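Local coordinates for 4-phosphoerythronate dehydrogenase (Lactobacillus jensenii, PDB 4PRK), which probably reduces pyruvate to D-lactate with NADH, as a D-lactate dehydrogenase of the D-isomer-specific 2-hydroxyacid dehydrogenase family, at residues A[73-78]-A[93-98]; A[247-252]-A[285-290]. All coordinates share one frame; numbering follows the deposited sequence.

From the N terminus, the chain first builds most of a five-stranded parallel sheet, and interaction 1 closes a short loop there: residues 73-78 run from strand 72-75 into a loop, helix 85-90 intervenes, and 93-98 contain the neighbouring strand 94-96. That loop is complete before the chain enters the seven-stranded parallel sheet of the Rossmann-type NAD-binding domain. Interaction 2 closes the second loop, joining helix 241-250, by way of strand 255-258 and helix 279-285, to the turn entering strand 290-292. The two loops follow in series and neither encloses nor crosses the other. The centres of the two interactions lie about 40 Å apart, on opposite sides of the chain's centre.

Interaction 1. Residues A[73-78]-A[93-98]; sequences IGLRIV and LTVTNV
Four backbone hydrogen bonds join 73-78 to 93-98. Ile73 N gives a 2.9 Å bond to Thr94 O, with the donor in the carbonyl plane. Thr96 N then reaches Ile73 O, and Leu75 N reaches Thr96 O at 3.0 Å, the latter bent to 137° at the hydrogen with the donor above the carbonyl plane. Past the strands, Val98 N donates to Ile77 O in a nearly straight bond, its nitrogen again above the plane. A CA-H...O contact from Asn97 to Leu75 O supplements this ladder.

The bridges Ile73-Val95 and Gly74-Thr96 are parallel, and the strand axes differ by 14°. With helix 85-90 between them, the strands make a beta-alpha-beta unit in a five-stranded parallel sheet; Gly74 bonds to strand 47-50 on its other side, while Val328 and Phe326 of the C-terminal segment bond Val95 and Asn97 on the far side of 94-96.

Side-chain polar contacts gather at the C-terminal ends. Asn97 CG sits in the crowded position between backbone N and carbonyl carbon (chi1 74°); ND2 meets Val78 O on a lone pair at 3.1 Å, and that oxygen lies close to the plane of the Asn97 amide. An alanine here would remove that amide donor and would probably loosen the turn at Val78. A water donates to Leu75 O at 2.6 Å and also bonds Thr96 OG1. Arg76 starts away from 93-98, and its NE forms a salt bridge with Glu12.

Ile73 and Val95 share one face of the sheet. Leu75 and Leu93, both pointing toward the other segment, touch them: Leu75 CD2 crosses obliquely to Val95 CG1 at 3.8 Å, and Ile73 CD1 meets Leu93 CD1 tip to tip at 4.2 Å.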
loop_
_atom_site.group_PDB
_atom_site.type_symbol
_atom_site.label_atom_id
_atom_site.label_comp_id
_atom_site.label_asym_id
_atom_site.label_seq_id
_atom_site.Cartn_x
_atom_site.Cartn_y
_atom_site.Cartn_z
ATOM N N ILE A 73 -20.715 -3.814 -34.786
ATOM C CA ILE A 73 -20.460 -2.382 -34.505
ATOM C C ILE A 73 -19.637 -2.222 -33.191
ATOM O O ILE A 73 -20.128 -2.501 -32.055
ATOM C CB ILE A 73 -21.771 -1.567 -34.435
ATOM C CG1 ILE A 73 -22.499 -1.604 -35.781
ATOM C CG2 ILE A 73 -21.506 -0.109 -34.071
ATOM C CD1 ILE A 73 -23.956 -1.184 -35.670
ATOM N N GLY A 74 -18.388 -1.784 -33.362
ATOM C CA GLY A 74 -17.466 -1.581 -32.239
ATOM C C GLY A 74 -17.582 -0.158 -31.706
ATOM O O GLY A 74 -16.925 0.770 -32.202
ATOM N N LEU A 75 -18.468 0.023 -30.743
ATOM C CA LEU A 75 -18.482 1.221 -29.917
ATOM C C LEU A 75 -17.143 1.357 -29.242
ATOM O O LEU A 75 -16.668 0.381 -28.629
ATOM C CB LEU A 75 -19.516 1.102 -28.790
ATOM C CG LEU A 75 -20.936 1.516 -29.076
ATOM C CD1 LEU A 75 -21.244 1.782 -30.537
ATOM C CD2 LEU A 75 -21.832 0.430 -28.517
ATOM N N ARG A 76 -16.543 2.546 -29.335
ATOM C CA ARG A 76 -15.266 2.819 -28.614
ATOM C C ARG A 76 -15.552 3.348 -27.215
ATOM O O ARG A 76 -14.635 3.467 -26.368
ATOM C CB ARG A 76 -14.390 3.825 -29.374
ATOM C CG ARG A 76 -13.942 3.328 -30.754
ATOM C CD ARG A 76 -12.720 4.097 -31.239
ATOM N NE ARG A 76 -12.860 5.569 -31.322
ATOM C CZ ARG A 76 -13.546 6.219 -32.261
ATOM N NH1 ARG A 76 -13.572 7.550 -32.279
ATOM N NH2 ARG A 76 -14.224 5.538 -33.197
ATOM N N ILE A 77 -16.829 3.674 -27.007
ATOM C CA ILE A 77 -17.325 4.228 -25.767
ATOM C C ILE A 77 -18.176 3.213 -25.011
ATOM O O ILE A 77 -18.387 2.067 -25.455
ATOM C CB ILE A 77 -18.126 5.500 -26.019
ATOM C CG1 ILE A 77 -19.380 5.199 -26.816
ATOM C CG2 ILE A 77 -17.248 6.496 -26.750
ATOM C CD1 ILE A 77 -20.150 6.461 -27.144
ATOM N N VAL A 78 -18.623 3.668 -23.850
ATOM C CA VAL A 78 -19.456 2.884 -22.974
ATOM C C VAL A 78 -20.939 2.977 -23.317
ATOM O O VAL A 78 -21.613 1.955 -23.319
ATOM C CB VAL A 78 -19.223 3.272 -21.507
ATOM C CG1 VAL A 78 -19.690 4.694 -21.227
ATOM C CG2 VAL A 78 -19.900 2.273 -20.583
ATOM N N LEU A 93 -26.050 -7.832 -36.838
ATOM C CA LEU A 93 -24.905 -7.018 -36.419
ATOM C C LEU A 93 -24.671 -7.116 -34.900
ATOM O O LEU A 93 -25.341 -6.412 -34.141
ATOM C CB LEU A 93 -25.121 -5.537 -36.802
ATOM C CG LEU A 93 -24.988 -5.093 -38.274
ATOM C CD1 LEU A 93 -25.710 -3.770 -38.527
ATOM C CD2 LEU A 93 -23.524 -4.987 -38.701
ATOM N N THR A 94 -23.731 -7.963 -34.456
ATOM C CA THR A 94 -23.301 -7.946 -33.043
ATOM C C THR A 94 -22.940 -6.476 -32.698
ATOM O O THR A 94 -22.505 -5.729 -33.571
ATOM C CB THR A 94 -22.100 -8.909 -32.713
ATOM O OG1 THR A 94 -22.420 -10.282 -33.020
ATOM C CG2 THR A 94 -21.696 -8.826 -31.223
ATOM N N VAL A 95 -23.195 -6.056 -31.454
ATOM C CA VAL A 95 -22.776 -4.736 -30.931
ATOM C C VAL A 95 -21.835 -4.947 -29.736
ATOM O O VAL A 95 -22.175 -5.680 -28.796
ATOM C CB VAL A 95 -23.993 -3.872 -30.517
ATOM C CG1 VAL A 95 -23.600 -2.411 -30.238
ATOM C CG2 VAL A 95 -25.058 -3.933 -31.613
ATOM N N THR A 96 -20.641 -4.357 -29.800
ATOM C CA THR A 96 -19.719 -4.394 -28.668
ATOM C C THR A 96 -19.476 -2.975 -28.194
ATOM O O THR A 96 -19.765 -1.986 -28.907
ATOM C CB THR A 96 -18.328 -5.048 -28.974
ATOM O OG1 THR A 96 -17.613 -4.295 -29.973
ATOM C CG2 THR A 96 -18.470 -6.512 -29.401
ATOM N N ASN A 97 -18.920 -2.872 -26.991
ATOM C CA ASN A 97 -18.598 -1.577 -26.445
ATOM C C ASN A 97 -17.389 -1.681 -25.545
ATOM O O ASN A 97 -16.878 -2.788 -25.297
ATOM C CB ASN A 97 -19.823 -1.034 -25.672
ATOM C CG ASN A 97 -20.038 -1.734 -24.343
ATOM O OD1 ASN A 97 -19.549 -2.858 -24.104
ATOM N ND2 ASN A 97 -20.769 -1.067 -23.453
ATOM N N VAL A 98 -16.976 -0.524 -25.015
ATOM C CA VAL A 98 -15.913 -0.457 -24.001
ATOM C C VAL A 98 -16.461 0.042 -22.640
ATOM O O VAL A 98 -16.552 1.248 -22.356
ATOM C CB VAL A 98 -14.692 0.349 -24.506
ATOM C CG1 VAL A 98 -13.560 0.258 -23.499
ATOM C CG2 VAL A 98 -14.222 -0.216 -25.843
HETATM O O HOH W 1 -16.323 -2.113 -29.162
#

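Interaction 2. Residues A[247-252]-A[285-290]; sequences ALEKHE and AAMPNV
Within the Rossmann-type NAD-binding domain, the last turn of helix 241-250 packs against the type I beta turn Met287-Val290 that leads into strand 290-292, the outermost of the sheet within this chain. Ala247 serves the helix end: its O accepts the bond from Glu252 N at 2.8 Å.

Leu248 carries the contact. Its CG lies anti to the carbonyl carbon (chi1 -76°), beside the backbone N, and its two methyls divide the work. CD1 meets Val290 CG2 at 3.8 Å, the side chains crossing at about a right angle, and also touches Met287 SD. CB lies 3.9 Å from the same Met287 SD, so the sulfur bears on both the root and one tip of the leucine. The other methyl, CD2, lies 3.6 Å from Asn289 ND2 as the two side chains slide past each other in opposite directions. Leu284 of helix 279-285 also touches Leu248.

At Glu249, the aliphatic part does the touching: CG meets Met287 CE at 3.8 Å. Met287 reaches it because its chain is extended beyond CG, with chi2 174° and chi3 -176°. His251 has positive phi and ends the helix in a Schellman motif; its N bonds back to Leu248 O, which also lies over the centre of one face of its ring.

No direct hydrogen bond crosses between the segments. Asn289 ND2 instead donates to Ala254 O, and more weakly to a water at 3.2 Å, which donates a hydrogen bond to Leu248 O at 2.8 Å.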
loop_
_atom_site.group_PDB
_atom_site.type_symbol
_atom_site.label_atom_id
_atom_site.label_comp_id
_atom_site.label_asym_id
_atom_site.label_seq_id
_atom_site.Cartn_x
_atom_site.Cartn_y
_atom_site.Cartn_z
ATOM N N ALA A 247 -26.152 24.303 -0.018
ATOM C CA ALA A 247 -25.372 23.674 1.032
ATOM C C ALA A 247 -23.995 24.338 1.176
ATOM O O ALA A 247 -23.557 24.597 2.284
ATOM C CB ALA A 247 -25.208 22.184 0.726
ATOM N N LEU A 248 -23.334 24.621 0.052
ATOM C CA LEU A 248 -22.020 25.253 0.079
ATOM C C LEU A 248 -22.154 26.663 0.581
ATOM O O LEU A 248 -21.369 27.098 1.441
ATOM C CB LEU A 248 -21.376 25.284 -1.323
ATOM C CG LEU A 248 -20.802 23.947 -1.799
ATOM C CD1 LEU A 248 -20.840 23.827 -3.308
ATOM C CD2 LEU A 248 -19.389 23.752 -1.272
ATOM N N GLU A 249 -23.150 27.369 0.050
ATOM C CA GLU A 249 -23.405 28.760 0.480
ATOM C C GLU A 249 -23.680 28.832 1.971
ATOM O O GLU A 249 -23.213 29.728 2.630
ATOM C CB GLU A 249 -24.549 29.405 -0.296
ATOM C CG GLU A 249 -24.147 29.822 -1.707
ATOM C CD GLU A 249 -25.321 30.356 -2.503
ATOM O OE1 GLU A 249 -26.492 30.184 -2.070
ATOM O OE2 GLU A 249 -25.069 30.937 -3.577
ATOM N N LYS A 250 -24.376 27.840 2.510
ATOM C CA LYS A 250 -24.652 27.836 3.939
ATOM C C LYS A 250 -23.551 27.177 4.755
ATOM O O LYS A 250 -23.620 27.187 5.961
ATOM C CB LYS A 250 -25.988 27.179 4.201
ATOM C CG LYS A 250 -27.135 27.923 3.521
ATOM C CD LYS A 250 -28.486 27.440 4.003
ATOM C CE LYS A 250 -28.607 25.929 3.932
ATOM N NZ LYS A 250 -30.010 25.507 3.677
ATOM N N HIS A 251 -22.514 26.649 4.100
ATOM C CA HIS A 251 -21.384 26.016 4.800
ATOM C C HIS A 251 -21.903 24.787 5.541
ATOM O O HIS A 251 -21.490 24.462 6.645
ATOM C CB HIS A 251 -20.636 27.044 5.699
ATOM C CG HIS A 251 -20.256 28.328 4.982
ATOM N ND1 HIS A 251 -19.017 28.539 4.413
ATOM C CD2 HIS A 251 -20.955 29.470 4.757
ATOM C CE1 HIS A 251 -18.964 29.744 3.866
ATOM N NE2 HIS A 251 -20.130 30.331 4.057
ATOM N N GLU A 252 -22.856 24.111 4.918
ATOM C CA GLU A 252 -23.352 22.843 5.441
ATOM C C GLU A 252 -22.502 21.708 4.899
ATOM O O GLU A 252 -22.631 20.581 5.366
ATOM C CB GLU A 252 -24.807 22.631 5.035
ATOM C CG GLU A 252 -25.771 23.480 5.824
ATOM C CD GLU A 252 -25.854 23.100 7.270
ATOM O OE1 GLU A 252 -25.563 21.923 7.694
ATOM O OE2 GLU A 252 -26.229 24.035 7.996
ATOM N N ALA A 285 -18.173 27.793 -10.211
ATOM C CA ALA A 285 -16.876 28.159 -10.724
ATOM C C ALA A 285 -16.310 29.325 -9.965
ATOM O O ALA A 285 -15.091 29.487 -9.909
ATOM C CB ALA A 285 -16.990 28.513 -12.192
ATOM N N ALA A 286 -17.175 30.114 -9.348
ATOM C CA ALA A 286 -16.734 31.294 -8.559
ATOM C C ALA A 286 -16.342 30.944 -7.140
ATOM O O ALA A 286 -15.775 31.769 -6.456
ATOM C CB ALA A 286 -17.850 32.348 -8.538
ATOM N N MET A 287 -16.670 29.733 -6.682
ATOM C CA MET A 287 -16.401 29.331 -5.306
ATOM C C MET A 287 -14.969 28.760 -5.178
ATOM O O MET A 287 -14.603 27.823 -5.877
ATOM C CB MET A 287 -17.446 28.309 -4.847
ATOM C CG MET A 287 -18.873 28.860 -4.635
ATOM S SD MET A 287 -20.035 27.507 -4.264
ATOM C CE MET A 287 -21.608 28.380 -4.190
ATOM N N PRO A 288 -14.150 29.312 -4.268
ATOM C CA PRO A 288 -12.781 28.808 -4.192
ATOM C C PRO A 288 -12.643 27.498 -3.491
ATOM O O PRO A 288 -11.543 26.968 -3.559
ATOM C CB PRO A 288 -12.020 29.892 -3.440
ATOM C CG PRO A 288 -13.048 30.606 -2.624
ATOM C CD PRO A 288 -14.391 30.418 -3.325
ATOM N N ASN A 289 -13.741 26.953 -2.936
ATOM C CA ASN A 289 -13.773 25.615 -2.332
ATOM C C ASN A 289 -14.487 24.605 -3.209
ATOM O O ASN A 289 -14.915 23.555 -2.727
ATOM C CB ASN A 289 -14.426 25.634 -0.939
ATOM C CG ASN A 289 -15.886 26.095 -0.962
ATOM O OD1 ASN A 289 -16.280 26.809 -1.834
ATOM N ND2 ASN A 289 -16.663 25.702 0.028
ATOM N N VAL A 290 -14.634 24.924 -4.492
ATOM C CA VAL A 290 -15.189 24.004 -5.472
ATOM C C VAL A 290 -14.203 23.759 -6.632
ATOM O O VAL A 290 -13.499 24.654 -7.036
ATOM C CB VAL A 290 -16.447 24.604 -6.083
ATOM C CG1 VAL A 290 -16.883 23.803 -7.295
ATOM C CG2 VAL A 290 -17.543 24.706 -5.009
HETATM O O HOH W 2 -19.054 25.698 2.219
#